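D-glucosaminate-6-phosphate ammonia lyase (Salmonella typhimurium, PDB 7LCE) is a pyridoxal phosphate-dependent enzyme of the aminotransferase fold class, akin to the selenocysteine synthases and assembled from eight copies of its chain. Local coordinates at residues K13-C18 against A354-R359; G19-L24 against A328-K333; G111-V114 against P119-S122; E278-I283 against W300-R305. All blocks are in the same frame, centred on the assembly; numbering follows the deposited sequence.

Interactions 1, 2 and 4 belong to one neighbourhood and touch one another, whereas interaction 3 stands apart, about 34 Å from interaction 1 between centres, beside the seven-stranded sheet. Interactions 1 and 2 share the parallel strands 13-17 and 327-331: a helix packs there through aliphatic side chains in interaction 1, and a loop covers a tyrosine in interaction 2. Both are only partly buried, with Ile23 of interaction 2 exposed. Interaction 4 repeats the helix-on-sheet theme on the antiparallel sheet and is buried; Val357 of 354-359 joins it to interaction 1. Interaction 3, also buried, is the one closed by a backbone hydrogen bond. Interactions 1, 2 and 3 all reach the second subunit.

Interaction 1: residues K13-C18 against A354-R359; sequences KVINAC and ALIVAR
Ile15 meets Leu355 and Ile356 through aliphatic carbons alone, and no ring or amide face enters the contact. The one flat group close by, the amide of Asn16, is on the side of strand 13-17 that faces away from the helix. There its OD1 accepts a hydrogen bond from Cys18 N at 3.0 Å, forming an Asx turn at Asn16, while ND2 bonds to Gly19 O. With both ends of the amide held, its rotation is fixed.

On the helix side, the two branches of Ile15 divide the work. With CG1 beside the backbone N (chi1 -58°), the longer branch carries CD1 to Leu355 CB at 3.8 Å, the isoleucine lying roughly perpendicular to the leucine. The shorter branch serves the next helix residue: Ile15 CG2 lies 3.8 Å from Ile356 CD1, the two side chains running antiparallel past one another. Lys13 adds the aliphatic part of its chain, CE resting 4.1 Å from Leu355 CD1, before the bend that leads NZ to a long, weak ion pair with Glu352.

Strand and helix pass at 10.5 Å between axes with an angle of 100°, so only two consecutive helix residues, Leu355 and Ile356, reach the strand. The strand itself is held by backbone bonds from Ile15 to Ala328 and Tyr330 of its parallel neighbour. Here the N-terminal end of the chain joins its C-terminal part: a helix packed crosswise on a sheet, as in the alpha/beta small domain of fold-type I pyridoxal phosphate enzymes.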
loop_
_atom_site.group_PDB
_atom_site.type_symbol
_atom_site.label_atom_id
_atom_site.label_comp_id
_atom_site.label_asym_id
_atom_site.label_seq_id
_atom_site.Cartn_x
_atom_site.Cartn_y
_atom_site.Cartn_z
ATOM N N LYS A 13 30.649 -15.925 -49.690
ATOM C CA LYS A 13 31.184 -17.189 -49.206
ATOM C C LYS A 13 32.068 -16.921 -47.996
ATOM O O LYS A 13 32.975 -16.084 -48.053
ATOM C CB LYS A 13 31.976 -17.891 -50.307
ATOM C CG LYS A 13 32.702 -19.141 -49.849
ATOM C CD LYS A 13 33.419 -19.826 -50.999
ATOM C CE LYS A 13 34.203 -21.028 -50.502
ATOM N NZ LYS A 13 33.306 -22.020 -49.842
ATOM N N VAL A 14 31.807 -17.625 -46.900
ATOM C CA VAL A 14 32.488 -17.388 -45.631
ATOM C C VAL A 14 33.434 -18.546 -45.351
ATOM O O VAL A 14 33.057 -19.716 -45.492
ATOM C CB VAL A 14 31.482 -17.213 -44.480
ATOM C CG1 VAL A 14 32.215 -16.992 -43.169
ATOM C CG2 VAL A 14 30.537 -16.059 -44.774
ATOM N N ILE A 15 34.659 -18.218 -44.948
ATOM C CA ILE A 15 35.637 -19.197 -44.490
ATOM C C ILE A 15 35.910 -18.912 -43.021
ATOM O O ILE A 15 36.422 -17.840 -42.676
ATOM C CB ILE A 15 36.937 -19.140 -45.305
ATOM C CG1 ILE A 15 36.652 -19.363 -46.788
ATOM C CG2 ILE A 15 37.929 -20.175 -44.793
ATOM C CD1 ILE A 15 37.902 -19.406 -47.639
ATOM N N ASN A 16 35.585 -19.871 -42.164
ATOM C CA ASN A 16 35.670 -19.691 -40.722
ATOM C C ASN A 16 36.976 -20.282 -40.218
ATOM O O ASN A 16 37.210 -21.488 -40.350
ATOM C CB ASN A 16 34.484 -20.346 -40.018
ATOM C CG ASN A 16 34.400 -19.976 -38.551
ATOM O OD1 ASN A 16 35.393 -19.582 -37.935
ATOM N ND2 ASN A 16 33.209 -20.108 -37.978
ATOM N N ALA A 17 37.807 -19.437 -39.610
ATOM C CA ALA A 17 39.052 -19.881 -39.000
ATOM C C ALA A 17 39.207 -19.339 -37.586
ATOM O O ALA A 17 40.300 -19.434 -37.016
ATOM C CB ALA A 17 40.253 -19.469 -39.857
ATOM N N CYS A 18 38.148 -18.772 -37.009
ATOM C CA CYS A 18 38.170 -18.267 -35.643
ATOM C C CYS A 18 37.614 -19.272 -34.640
ATOM O O CYS A 18 38.219 -19.492 -33.586
ATOM C CB CYS A 18 37.387 -16.951 -35.561
ATOM S SG CYS A 18 37.621 -16.038 -34.019
ATOM N N ALA A 354 43.678 -23.428 -48.931
ATOM C CA ALA A 354 44.367 -22.880 -50.092
ATOM C C ALA A 354 43.828 -21.502 -50.448
ATOM O O ALA A 354 44.583 -20.638 -50.909
ATOM C CB ALA A 354 44.230 -23.829 -51.282
ATOM N N LEU A 355 42.528 -21.282 -50.243
ATOM C CA LEU A 355 41.935 -19.988 -50.555
ATOM C C LEU A 355 42.461 -18.897 -49.629
ATOM O O LEU A 355 42.678 -17.759 -50.062
ATOM C CB LEU A 355 40.413 -20.085 -50.463
ATOM C CG LEU A 355 39.770 -21.081 -51.427
ATOM C CD1 LEU A 355 38.276 -21.203 -51.170
ATOM C CD2 LEU A 355 40.040 -20.668 -52.865
ATOM N N ILE A 356 42.685 -19.229 -48.353
ATOM C CA ILE A 356 43.184 -18.237 -47.403
ATOM C C ILE A 356 44.582 -17.780 -47.792
ATOM O O ILE A 356 44.907 -16.588 -47.708
ATOM C CB ILE A 356 43.147 -18.793 -45.967
ATOM C CG1 ILE A 356 41.716 -19.150 -45.565
ATOM C CG2 ILE A 356 43.729 -17.788 -44.991
ATOM C CD1 ILE A 356 41.597 -19.695 -44.158
ATOM N N VAL A 357 45.431 -18.713 -48.229
ATOM C CA VAL A 357 46.776 -18.340 -48.658
ATOM C C VAL A 357 46.710 -17.459 -49.899
ATOM O O VAL A 357 47.487 -16.507 -50.043
ATOM C CB VAL A 357 47.628 -19.598 -48.901
ATOM C CG1 VAL A 357 49.065 -19.212 -49.189
ATOM C CG2 VAL A 357 47.557 -20.528 -47.701
ATOM N N ALA A 358 45.780 -17.756 -50.809
ATOM C CA ALA A 358 45.637 -16.944 -52.012
ATOM C C ALA A 358 45.204 -15.523 -51.671
ATOM O O ALA A 358 45.733 -14.555 -52.232
ATOM C CB ALA A 358 44.641 -17.594 -52.971
ATOM N N ARG A 359 44.243 -15.374 -50.757
ATOM C CA ARG A 359 43.826 -14.034 -50.357
ATOM C C ARG A 359 44.957 -13.306 -49.641
ATOM O O ARG A 359 45.143 -12.099 -49.828
ATOM C CB ARG A 359 42.591 -14.106 -49.461
ATOM C CG ARG A 359 42.090 -12.749 -48.987
ATOM C CD ARG A 359 41.388 -12.009 -50.119
ATOM N NE ARG A 359 40.909 -10.692 -49.717
ATOM C CZ ARG A 359 41.464 -9.547 -50.092
ATOM N NH1 ARG A 359 42.507 -9.521 -50.904
ATOM N NH2 ARG A 359 40.952 -8.403 -49.651
#

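Interaction 2: residues G19-L24 against A328-K333; sequences GKMTIL and AIYARK
Leu24 covers one face of the Tyr330 ring in a CH-pi contact, the principal interaction between a loop and strand 327-331. That strand pairs in parallel with strand 13-17, which the loop follows, so the contact folds the chain back onto its own two-stranded sheet. Leu24 CD2 lies 3.9 Å from the centroid of the Tyr330 ring and 19° off the ring normal, somewhat displaced toward the rim. The other branch spans the root of the ring, Leu24 CD1 being 3.7 Å from Tyr330 CG. Two further side chains complete the first shell less closely: Met21 CE approaches Tyr330 CD2 at 4.3 Å, and Ile23 CD1 comes within 4.4 Å of Tyr330 CE2.

What puts them there is a short 3-10 turn at residues 22-24, where Leu24 N bonds back to Met21 O at 3.2 Å, so that residues 21, 23 and 24 all direct side chains to the tyrosine. The ring stands nearly perpendicular to the plane of its own CA-CB-CG bonds (chi2 84°), which presents its face to the leucine. Its hydroxyl goes further out, to a hydrogen bond with Glu46 of the second subunit. Leu24 also packs against Val14 and against Phe44 of the second subunit, so the apolar patch continues across the interface.

At the start of the loop, Gly19 adopts backbone angles suited to glycine. Lys20, the centre of an inverse gamma turn, extends the opposite way toward Lys213, which carries the pyridoxal phosphate: Lys20 NZ bonds to Asn216 OD1 and to the backbone O of Lys213.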
loop_
_atom_site.group_PDB
_atom_site.type_symbol
_atom_site.label_atom_id
_atom_site.label_comp_id
_atom_site.label_asym_id
_atom_site.label_seq_id
_atom_site.Cartn_x
_atom_site.Cartn_y
_atom_site.Cartn_z
ATOM N N GLY A 19 36.487 -19.893 -34.950
ATOM C CA GLY A 19 35.860 -20.838 -34.050
ATOM C C GLY A 19 34.357 -20.853 -34.253
ATOM O O GLY A 19 33.838 -20.336 -35.237
ATOM N N LYS A 20 33.665 -21.457 -33.285
ATOM C CA LYS A 20 32.209 -21.609 -33.347
ATOM C C LYS A 20 31.571 -20.294 -32.904
ATOM O O LYS A 20 31.184 -20.101 -31.749
ATOM C CB LYS A 20 31.757 -22.787 -32.493
ATOM C CG LYS A 20 32.642 -24.025 -32.640
ATOM C CD LYS A 20 32.263 -24.874 -33.848
ATOM C CE LYS A 20 31.097 -25.794 -33.549
ATOM N NZ LYS A 20 31.431 -26.771 -32.475
ATOM N N MET A 21 31.457 -19.376 -33.859
ATOM C CA MET A 21 31.002 -18.014 -33.612
ATOM C C MET A 21 29.534 -17.853 -33.989
ATOM O O MET A 21 29.117 -18.271 -35.074
ATOM C CB MET A 21 31.862 -17.028 -34.398
ATOM C CG MET A 21 33.300 -16.983 -33.919
ATOM S SD MET A 21 34.295 -15.728 -34.740
ATOM C CE MET A 21 33.188 -15.158 -36.020
ATOM N N THR A 22 28.762 -17.229 -33.097
ATOM C CA THR A 22 27.336 -17.050 -33.353
ATOM C C THR A 22 27.075 -16.127 -34.539
ATOM O O THR A 22 26.031 -16.245 -35.189
ATOM C CB THR A 22 26.637 -16.512 -32.103
ATOM O OG1 THR A 22 27.139 -15.207 -31.796
ATOM C CG2 THR A 22 26.876 -17.440 -30.916
ATOM N N ILE A 23 28.002 -15.214 -34.847
ATOM C CA ILE A 23 27.781 -14.290 -35.960
ATOM C C ILE A 23 27.982 -14.945 -37.317
ATOM O O ILE A 23 27.691 -14.322 -38.345
ATOM C CB ILE A 23 28.693 -13.049 -35.874
ATOM C CG1 ILE A 23 30.114 -13.396 -36.304
ATOM C CG2 ILE A 23 28.696 -12.487 -34.466
ATOM C CD1 ILE A 23 31.038 -12.203 -36.353
ATOM N N LEU A 24 28.477 -16.181 -37.352
ATOM C CA LEU A 24 28.688 -16.908 -38.597
ATOM C C LEU A 24 27.795 -18.134 -38.724
ATOM O O LEU A 24 28.006 -18.953 -39.625
ATOM C CB LEU A 24 30.154 -17.325 -38.726
ATOM C CG LEU A 24 31.161 -16.190 -38.880
ATOM C CD1 LEU A 24 32.511 -16.746 -39.297
ATOM C CD2 LEU A 24 30.656 -15.171 -39.889
ATOM N N ALA A 328 34.800 -13.810 -47.530
ATOM C CA ALA A 328 34.926 -13.359 -46.145
ATOM C C ALA A 328 35.691 -14.401 -45.336
ATOM O O ALA A 328 35.181 -15.497 -45.084
ATOM C CB ALA A 328 33.547 -13.109 -45.545
ATOM N N ILE A 329 36.910 -14.061 -44.923
ATOM C CA ILE A 329 37.770 -14.956 -44.153
ATOM C C ILE A 329 37.881 -14.416 -42.733
ATOM O O ILE A 329 38.413 -13.318 -42.517
ATOM C CB ILE A 329 39.156 -15.109 -44.795
ATOM C CG1 ILE A 329 39.037 -15.748 -46.181
ATOM C CG2 ILE A 329 40.068 -15.929 -43.900
ATOM C CD1 ILE A 329 40.250 -15.535 -47.051
ATOM N N TYR A 330 37.381 -15.187 -41.769
ATOM C CA TYR A 330 37.363 -14.793 -40.363
ATOM C C TYR A 330 38.448 -15.566 -39.620
ATOM O O TYR A 330 38.339 -16.783 -39.437
ATOM C CB TYR A 330 35.987 -15.046 -39.750
ATOM C CG TYR A 330 34.918 -14.086 -40.223
ATOM C CD1 TYR A 330 34.241 -14.302 -41.416
ATOM C CD2 TYR A 330 34.583 -12.965 -39.475
ATOM C CE1 TYR A 330 33.263 -13.426 -41.853
ATOM C CE2 TYR A 330 33.606 -12.084 -39.903
ATOM C CZ TYR A 330 32.949 -12.318 -41.092
ATOM O OH TYR A 330 31.974 -11.443 -41.522
ATOM N N ALA A 331 39.492 -14.861 -39.195
ATOM C CA ALA A 331 40.570 -15.444 -38.410
ATOM C C ALA A 331 40.450 -15.043 -36.943
ATOM O O ALA A 331 39.631 -14.203 -36.564
ATOM C CB ALA A 331 41.927 -15.014 -38.969
ATOM N N ARG A 332 41.294 -15.655 -36.110
ATOM C CA ARG A 332 41.330 -15.314 -34.694
ATOM C C ARG A 332 42.076 -13.996 -34.522
ATOM O O ARG A 332 43.255 -13.890 -34.879
ATOM C CB ARG A 332 42.005 -16.423 -33.888
ATOM C CG ARG A 332 41.165 -17.674 -33.701
ATOM C CD ARG A 332 41.930 -18.746 -32.932
ATOM N NE ARG A 332 42.227 -18.362 -31.557
ATOM C CZ ARG A 332 41.436 -18.608 -30.523
ATOM N NH1 ARG A 332 40.277 -19.231 -30.671
ATOM N NH2 ARG A 332 41.817 -18.222 -29.308
ATOM N N LYS A 333 41.388 -12.996 -33.976
ATOM C CA LYS A 333 41.935 -11.658 -33.802
ATOM C C LYS A 333 42.211 -11.337 -32.336
ATOM O O LYS A 333 42.195 -10.169 -31.939
ATOM C CB LYS A 333 41.004 -10.617 -34.420
ATOM C CG LYS A 333 39.533 -10.841 -34.135
ATOM C CD LYS A 333 38.682 -9.862 -34.923
ATOM C CE LYS A 333 39.000 -8.427 -34.528
ATOM N NZ LYS A 333 38.243 -7.433 -35.338
#

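Interaction 3: residues G111-V114 against P119-S122; sequences GHNV and PVTS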
loop_
_atom_site.group_PDB
_atom_site.type_symbol
_atom_site.label_atom_id
_atom_site.label_comp_id
_atom_site.label_asym_id
_atom_site.label_seq_id
_atom_site.Cartn_x
_atom_site.Cartn_y
_atom_site.Cartn_z
ATOM N N GLY A 111 29.835 -13.045 -10.171
ATOM C CA GLY A 111 30.852 -13.288 -11.175
ATOM C C GLY A 111 30.395 -14.151 -12.332
ATOM O O GLY A 111 31.114 -14.243 -13.332
ATOM N N HIS A 112 29.231 -14.790 -12.218
ATOM C CA HIS A 112 28.689 -15.614 -13.289
ATOM C C HIS A 112 27.599 -14.922 -14.096
ATOM O O HIS A 112 27.136 -15.490 -15.090
ATOM C CB HIS A 112 28.141 -16.924 -12.717
ATOM C CG HIS A 112 29.206 -17.876 -12.277
ATOM N ND1 HIS A 112 28.931 -19.155 -11.845
ATOM C CD2 HIS A 112 30.550 -17.735 -12.204
ATOM C CE1 HIS A 112 30.060 -19.762 -11.527
ATOM N NE2 HIS A 112 31.057 -18.921 -11.735
ATOM N N ASN A 113 27.182 -13.720 -13.702
ATOM C CA ASN A 113 26.190 -12.986 -14.475
ATOM C C ASN A 113 26.856 -12.444 -15.731
ATOM O O ASN A 113 27.391 -11.330 -15.727
ATOM C CB ASN A 113 25.583 -11.853 -13.646
ATOM C CG ASN A 113 24.344 -11.266 -14.283
ATOM O OD1 ASN A 113 24.175 -11.310 -15.502
ATOM N ND2 ASN A 113 23.467 -10.709 -13.458
ATOM N N VAL A 114 26.817 -13.219 -16.813
ATOM C CA VAL A 114 27.620 -12.938 -17.993
ATOM C C VAL A 114 26.722 -12.642 -19.186
ATOM O O VAL A 114 25.543 -13.006 -19.226
ATOM C CB VAL A 114 28.574 -14.101 -18.317
ATOM C CG1 VAL A 114 29.603 -14.259 -17.210
ATOM C CG2 VAL A 114 27.784 -15.387 -18.509
ATOM N N PRO A 119 22.162 -11.282 -22.354
ATOM C CA PRO A 119 22.412 -11.575 -20.940
ATOM C C PRO A 119 21.731 -12.864 -20.506
ATOM O O PRO A 119 20.591 -13.146 -20.884
ATOM C CB PRO A 119 21.820 -10.360 -20.214
ATOM C CG PRO A 119 21.759 -9.285 -21.257
ATOM C CD PRO A 119 21.442 -10.009 -22.530
ATOM N N VAL A 120 22.450 -13.652 -19.702
ATOM C CA VAL A 120 21.879 -14.865 -19.128
ATOM C C VAL A 120 20.679 -14.534 -18.251
ATOM O O VAL A 120 19.836 -15.402 -17.997
ATOM C CB VAL A 120 22.958 -15.639 -18.340
ATOM C CG1 VAL A 120 23.447 -14.815 -17.157
ATOM C CG2 VAL A 120 22.447 -17.005 -17.898
ATOM N N THR A 121 20.577 -13.284 -17.788
ATOM C CA THR A 121 19.417 -12.864 -17.010
ATOM C C THR A 121 18.138 -12.925 -17.835
ATOM O O THR A 121 17.066 -13.221 -17.295
ATOM C CB THR A 121 19.620 -11.445 -16.480
ATOM O OG1 THR A 121 19.399 -10.504 -17.540
ATOM C CG2 THR A 121 21.034 -11.271 -15.961
ATOM N N SER A 122 18.227 -12.641 -19.138
ATOM C CA SER A 122 17.036 -12.659 -19.981
ATOM C C SER A 122 16.431 -14.055 -20.048
ATOM O O SER A 122 15.210 -14.216 -19.940
ATOM C CB SER A 122 17.370 -12.151 -21.382
ATOM O OG SER A 122 17.593 -10.753 -21.372
#
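Val114 O receives the backbone N-H of Val120 in the one hydrogen bond that joins the segments: Val120 N is 3.2 Å from Val114 O, with an N-H...O angle of 173°, and the donor lies nearly in line with the carbonyl. This nearly straight bond closes the loop and gives the N-H of Val120 an acceptor where the chain turns into helix 120-126. The side chain of Val120 reinforces the junction. With CG1 placed between its own N and carbonyl carbon (chi1 64°), that methyl leans back over the loop, 3.7 Å from Val114 N.

One residue further on, the methyl of Thr121 faces the OD1/ND2 end of the Asn113 amide, somewhat out of its plane, the threonine lying athwart the asparagine; Thr121 CG2 is 3.7 Å from Asn113 CG. The amide is not left to van der Waals contacts, since its ND2 gives a hydrogen bond to Glu133, and a bound dimethyl sulfoxide lies about 3 Å from the same side chain. The backbone O of Asn113 accepts from Ser137 of the third subunit, so the loop also takes part in the assembly.

Ser122 N to Pro119 O, 3.0 Å, opens the first turn of the helix. In sequence the helix connects strands 105-109 and 130-134, neighbouring parallel strands of the seven-stranded sheet, making a beta-alpha-beta connection to the strand that is outermost within this chain.

Interaction 4: residues E278-I283 against W300-R305; sequences EAISAI and WRIRVR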
loop_
_atom_site.group_PDB
_atom_site.type_symbol
_atom_site.label_atom_id
_atom_site.label_comp_id
_atom_site.label_asym_id
_atom_site.label_seq_id
_atom_site.Cartn_x
_atom_site.Cartn_y
_atom_site.Cartn_z
ATOM N N GLU A 278 54.232 -23.056 -44.267
ATOM C CA GLU A 278 55.351 -22.695 -45.131
ATOM C C GLU A 278 54.904 -21.789 -46.271
ATOM O O GLU A 278 55.635 -20.872 -46.665
ATOM C CB GLU A 278 56.033 -23.954 -45.668
ATOM C CG GLU A 278 56.810 -24.724 -44.609
ATOM C CD GLU A 278 57.438 -25.997 -45.144
ATOM O OE1 GLU A 278 57.966 -25.970 -46.278
ATOM O OE2 GLU A 278 57.416 -27.020 -44.428
ATOM N N ALA A 279 53.707 -22.028 -46.812
ATOM C CA ALA A 279 53.234 -21.230 -47.939
ATOM C C ALA A 279 53.040 -19.773 -47.543
ATOM O O ALA A 279 53.383 -18.864 -48.308
ATOM C CB ALA A 279 51.932 -21.816 -48.483
ATOM N N ILE A 280 52.490 -19.531 -46.353
ATOM C CA ILE A 280 52.317 -18.161 -45.882
ATOM C C ILE A 280 53.669 -17.507 -45.619
ATOM O O ILE A 280 53.852 -16.308 -45.865
ATOM C CB ILE A 280 51.412 -18.136 -44.635
ATOM C CG1 ILE A 280 50.051 -18.761 -44.953
ATOM C CG2 ILE A 280 51.234 -16.715 -44.121
ATOM C CD1 ILE A 280 49.186 -19.003 -43.733
ATOM N N SER A 281 54.641 -18.280 -45.124
ATOM C CA SER A 281 55.960 -17.722 -44.838
ATOM C C SER A 281 56.689 -17.302 -46.109
ATOM O O SER A 281 57.558 -16.423 -46.061
ATOM C CB SER A 281 56.794 -18.732 -44.054
ATOM O OG SER A 281 56.106 -19.151 -42.889
ATOM N N ALA A 282 56.373 -17.933 -47.242
ATOM C CA ALA A 282 56.959 -17.520 -48.513
ATOM C C ALA A 282 56.513 -16.118 -48.911
ATOM O O ALA A 282 57.240 -15.417 -49.624
ATOM C CB ALA A 282 56.600 -18.520 -49.610
ATOM N N ILE A 283 55.326 -15.703 -48.468
ATOM C CA ILE A 283 54.823 -14.364 -48.757
ATOM C C ILE A 283 55.639 -13.330 -47.990
ATOM O O ILE A 283 55.895 -13.483 -46.788
ATOM C CB ILE A 283 53.330 -14.267 -48.405
ATOM C CG1 ILE A 283 52.509 -15.232 -49.260
ATOM C CG2 ILE A 283 52.823 -12.849 -48.587
ATOM C CD1 ILE A 283 51.254 -15.721 -48.578
ATOM N N TRP A 300 45.809 -27.714 -32.626
ATOM C CA TRP A 300 46.908 -27.038 -33.299
ATOM C C TRP A 300 46.354 -25.903 -34.150
ATOM O O TRP A 300 45.301 -26.046 -34.780
ATOM C CB TRP A 300 47.682 -28.025 -34.173
ATOM C CG TRP A 300 48.150 -29.225 -33.410
ATOM C CD1 TRP A 300 47.469 -30.395 -33.229
ATOM C CD2 TRP A 300 49.396 -29.377 -32.721
ATOM N NE1 TRP A 300 48.212 -31.264 -32.469
ATOM C CE2 TRP A 300 49.400 -30.665 -32.145
ATOM C CE3 TRP A 300 50.508 -28.550 -32.534
ATOM C CZ2 TRP A 300 50.473 -31.144 -31.398
ATOM C CZ3 TRP A 300 51.573 -29.030 -31.793
ATOM C CH2 TRP A 300 51.548 -30.314 -31.234
ATOM N N ARG A 301 47.060 -24.773 -34.165
ATOM C CA ARG A 301 46.621 -23.596 -34.902
ATOM C C ARG A 301 47.801 -22.991 -35.647
ATOM O O ARG A 301 48.956 -23.167 -35.252
ATOM C CB ARG A 301 46.008 -22.537 -33.973
ATOM C CG ARG A 301 44.766 -22.987 -33.222
ATOM C CD ARG A 301 44.257 -21.895 -32.290
ATOM N NE ARG A 301 43.048 -22.297 -31.577
ATOM C CZ ARG A 301 43.030 -22.784 -30.343
ATOM N NH1 ARG A 301 44.144 -22.955 -29.650
ATOM N NH2 ARG A 301 41.864 -23.102 -29.789
ATOM N N ILE A 302 47.498 -22.271 -36.726
ATOM C CA ILE A 302 48.511 -21.634 -37.563
ATOM C C ILE A 302 48.595 -20.174 -37.141
ATOM O O ILE A 302 47.757 -19.350 -37.521
ATOM C CB ILE A 302 48.206 -21.770 -39.058
ATOM C CG1 ILE A 302 48.108 -23.239 -39.469
ATOM C CG2 ILE A 302 49.269 -21.058 -39.886
ATOM C CD1 ILE A 302 47.543 -23.433 -40.858
ATOM N N ARG A 303 49.613 -19.856 -36.351
ATOM C CA ARG A 303 49.857 -18.487 -35.926
ATOM C C ARG A 303 50.575 -17.733 -37.038
ATOM O O ARG A 303 51.638 -18.156 -37.499
ATOM C CB ARG A 303 50.682 -18.479 -34.641
ATOM C CG ARG A 303 51.023 -17.104 -34.116
ATOM C CD ARG A 303 51.782 -17.210 -32.805
ATOM N NE ARG A 303 53.048 -17.916 -32.960
ATOM C CZ ARG A 303 53.789 -18.350 -31.952
ATOM N NH1 ARG A 303 53.422 -18.163 -30.694
ATOM N NH2 ARG A 303 54.930 -18.983 -32.209
ATOM N N VAL A 304 49.997 -16.610 -37.459
ATOM C CA VAL A 304 50.527 -15.811 -38.558
ATOM C C VAL A 304 50.961 -14.471 -37.988
ATOM O O VAL A 304 50.144 -13.735 -37.418
ATOM C CB VAL A 304 49.491 -15.617 -39.678
ATOM C CG1 VAL A 304 50.108 -14.857 -40.840
ATOM C CG2 VAL A 304 48.955 -16.960 -40.140
ATOM N N ARG A 305 52.241 -14.153 -38.147
ATOM C CA ARG A 305 52.811 -12.904 -37.665
ATOM C C ARG A 305 53.092 -11.995 -38.852
ATOM O O ARG A 305 53.661 -12.434 -39.857
ATOM C CB ARG A 305 54.091 -13.172 -36.868
ATOM C CG ARG A 305 54.717 -11.944 -36.228
ATOM C CD ARG A 305 55.810 -12.335 -35.238
ATOM N NE ARG A 305 55.302 -13.143 -34.133
ATOM C CZ ARG A 305 55.422 -14.461 -34.045
ATOM N NH1 ARG A 305 56.035 -15.165 -34.983
ATOM N NH2 ARG A 305 54.915 -15.091 -32.990
#
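Ile280 supplies the apolar contacts from the helix, meeting Val304 with both of its branches. Ile280 CG2, anti to its own backbone N, comes to 3.9 Å from Val304 CG1, while the end of the longer branch, Ile280 CD1, reaches Val304 CG2 at 4.1 Å. The isoleucine is set nearly square to the valine, whose fork bridges its two methyls. A looser touch of Ile280 CD1 on Ile302 CG2, 4.4 Å, extends the patch two residues back along the strand.

The two segments share no hydrogen bond. In the helix, Ala282 N bonds to Glu278 O at 3.1 Å, and Ile283 N bonds to Ile280 O, three residues back. Ser281 OG reaches Ala288 N of strand 286-292, and the strand bonds to its neighbours, Arg303 with Asp289 and Val304 with Phe341.

The charged groups belong to the strand's other side chains, as the alternation of a strand requires: Arg303 forms a salt bridge with Asp289 and Arg301 with Asp293. The guanidinium of Arg305 lies near that of Arg303.

Strand 300-306 is the central strand of a three-stranded antiparallel sheet, between 286-292 and 340-343. Helix 270-282 packs on one of its sides, with Ile280 also touching Leu286 and Ala288 of the outer strand; helix 352-365 lies alongside, its Val357 and Leu360 packing against the same isoleucine.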